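Intracellular serine protease (Bacillus licheniformis, PDB 4ZOQ) is a subtilisin-family (S8) protease that probably acts as a serine endopeptidase on lanthipeptide precursors, its N-terminal prodomain forming the present chain. Local coordinates at residues 51-56 against 64-69. Residues are numbered along the deposited sequence; the frame is centred on the assembly and turned at random.
Sequences FHIHAD and AKVTGE
Ala-64 sets its CB 3.4 Å from Asp-56 O, in the antiparallel hairpin of prodomain strands 54-58 and 63-67. Lys-65 and Asp-56 form a hydrogen-bonded pair: Asp-56 N reaches Lys-65 O at 2.8 Å, nearly straight at 172°, and Lys-65 N gives the return bond. The Lys-65 chain bends at chi3 (58°) and chi4, and NZ ends 4.2 Å from Asp-56 OD2, too far for a salt bridge. OD2 instead pairs with Lys-121 of the protease chain, while Tyr-117 of that chain bonds Asp-56 O. On the other face, Val-66 CG1 touches Ala-55 CB at 3.7 Å, and Val-66 CB meets Ile-53 CD1 at 3.9 Å. Val-66 and Ile-53 touch Phe-76 of helix 70-80, and Ile-53 and Ala-55 touch Ala-48 of helix 41-49. Thr-67 N bonds His-54 O at 2.7 Å, His-54 N bonds Thr-67 O in return, and OG1 adds a weak bond to His-54 O. Thr-67 OG1 sits at the edge of the His-54 ring, near its plane, 3.7 Å from His-54 CD2. Gly-68 passes its CA by Ile-53 CG2 at 4.2 Å. Thus an apolar face meets the prodomain helices, and a polar face carries Asp-56, whose carboxylate ties the hairpin to the protease chain.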
loop_
_atom_site.group_PDB
_atom_site.type_symbol
_atom_site.label_atom_id
_atom_site.label_comp_id
_atom_site.label_asym_id
_atom_site.label_seq_id
_atom_site.Cartn_x
_atom_site.Cartn_y
_atom_site.Cartn_z
ATOM N N PHE A 51 -11.564 -21.393 -28.560
ATOM C CA PHE A 51 -10.208 -21.908 -28.644
ATOM C C PHE A 51 -9.812 -22.541 -27.342
ATOM O O PHE A 51 -8.664 -22.541 -27.035
ATOM C CB PHE A 51 -9.194 -20.810 -28.987
ATOM C CG PHE A 51 -9.294 -20.279 -30.392
ATOM C CD1 PHE A 51 -10.209 -19.283 -30.735
ATOM C CD2 PHE A 51 -8.422 -20.745 -31.371
ATOM C CE1 PHE A 51 -10.271 -18.795 -32.057
ATOM C CE2 PHE A 51 -8.488 -20.269 -32.674
ATOM C CZ PHE A 51 -9.402 -19.303 -33.015
ATOM N N HIS A 52 -10.777 -22.948 -26.528
ATOM C CA HIS A 52 -10.527 -23.621 -25.248
ATOM C C HIS A 52 -9.377 -23.025 -24.431
ATOM O O HIS A 52 -8.512 -23.741 -23.907
ATOM C CB HIS A 52 -10.301 -25.121 -25.501
ATOM C CG HIS A 52 -10.370 -25.979 -24.260
ATOM N ND1 HIS A 52 -11.448 -25.987 -23.394
ATOM C CD2 HIS A 52 -9.461 -26.828 -23.730
ATOM C CE1 HIS A 52 -11.205 -26.821 -22.394
ATOM N NE2 HIS A 52 -10.004 -27.341 -22.572
ATOM N N ILE A 53 -9.369 -21.703 -24.339
ATOM C CA ILE A 53 -8.370 -21.054 -23.522
ATOM C C ILE A 53 -9.125 -20.267 -22.466
ATOM O O ILE A 53 -10.203 -19.709 -22.722
ATOM C CB ILE A 53 -7.399 -20.115 -24.339
ATOM C CG1 ILE A 53 -8.137 -18.973 -25.023
ATOM C CG2 ILE A 53 -6.537 -20.874 -25.348
ATOM C CD1 ILE A 53 -8.000 -17.670 -24.260
ATOM N N HIS A 54 -8.609 -20.262 -21.247
ATOM C CA HIS A 54 -9.295 -19.462 -20.257
ATOM C C HIS A 54 -8.730 -18.066 -20.066
ATOM O O HIS A 54 -7.561 -17.847 -19.748
ATOM C CB HIS A 54 -9.491 -20.223 -18.957
ATOM C CG HIS A 54 -9.658 -19.350 -17.772
ATOM N ND1 HIS A 54 -10.864 -19.282 -17.094
ATOM C CD2 HIS A 54 -8.740 -18.825 -16.929
ATOM C CE1 HIS A 54 -10.708 -18.527 -16.020
ATOM N NE2 HIS A 54 -9.423 -18.263 -15.888
ATOM N N ALA A 55 -9.651 -17.135 -20.305
ATOM C CA ALA A 55 -9.448 -15.707 -20.227
ATOM C C ALA A 55 -10.145 -15.128 -19.007
ATOM O O ALA A 55 -11.378 -15.172 -18.871
ATOM C CB ALA A 55 -9.970 -15.042 -21.485
ATOM N N ASP A 56 -9.332 -14.563 -18.126
ATOM C CA ASP A 56 -9.813 -13.971 -16.893
ATOM C C ASP A 56 -9.721 -12.478 -17.061
ATOM O O ASP A 56 -8.633 -11.932 -17.147
ATOM C CB ASP A 56 -8.976 -14.431 -15.709
ATOM C CG ASP A 56 -9.536 -13.972 -14.377
ATOM O OD1 ASP A 56 -10.459 -13.125 -14.371
ATOM O OD2 ASP A 56 -9.005 -14.415 -13.330
ATOM N N ALA A 64 -6.972 -8.673 -19.306
ATOM C CA ALA A 64 -7.266 -10.080 -19.116
ATOM C C ALA A 64 -6.028 -10.952 -19.051
ATOM O O ALA A 64 -5.044 -10.697 -19.732
ATOM C CB ALA A 64 -8.186 -10.569 -20.233
ATOM N N LYS A 65 -6.098 -12.006 -18.258
ATOM C CA LYS A 65 -5.032 -12.988 -18.282
ATOM C C LYS A 65 -5.564 -14.211 -19.027
ATOM O O LYS A 65 -6.623 -14.752 -18.709
ATOM C CB LYS A 65 -4.554 -13.351 -16.867
ATOM C CG LYS A 65 -3.795 -14.681 -16.776
ATOM C CD LYS A 65 -3.368 -15.022 -15.344
ATOM C CE LYS A 65 -4.541 -15.104 -14.399
ATOM N NZ LYS A 65 -5.513 -16.181 -14.748
ATOM N N VAL A 66 -4.850 -14.613 -20.064
ATOM C CA VAL A 66 -5.305 -15.726 -20.876
ATOM C C VAL A 66 -4.344 -16.887 -20.658
ATOM O O VAL A 66 -3.127 -16.746 -20.747
ATOM C CB VAL A 66 -5.413 -15.362 -22.380
ATOM C CG1 VAL A 66 -6.487 -14.311 -22.591
ATOM C CG2 VAL A 66 -4.098 -14.860 -22.907
ATOM N N THR A 67 -4.913 -18.033 -20.321
ATOM C CA THR A 67 -4.140 -19.232 -20.064
ATOM C C THR A 67 -4.793 -20.352 -20.840
ATOM O O THR A 67 -6.003 -20.351 -21.056
ATOM C CB THR A 67 -4.080 -19.600 -18.562
ATOM O OG1 THR A 67 -5.398 -19.906 -18.083
ATOM C CG2 THR A 67 -3.517 -18.437 -17.745
ATOM N N GLY A 68 -3.984 -21.292 -21.294
ATOM C CA GLY A 68 -4.486 -22.415 -22.058
ATOM C C GLY A 68 -3.319 -23.185 -22.634
ATOM O O GLY A 68 -2.248 -23.231 -22.026
ATOM N N GLU A 69 -3.483 -23.747 -23.829
ATOM C CA GLU A 69 -2.327 -24.373 -24.437
ATOM C C GLU A 69 -1.693 -23.466 -25.481
ATOM O O GLU A 69 -2.356 -22.861 -26.327
ATOM C CB GLU A 69 -2.714 -25.714 -25.046
ATOM C CG GLU A 69 -2.742 -26.869 -24.030
ATOM C CD GLU A 69 -1.371 -27.310 -23.507
ATOM O OE1 GLU A 69 -0.484 -26.450 -23.279
ATOM O OE2 GLU A 69 -1.196 -28.534 -23.287
#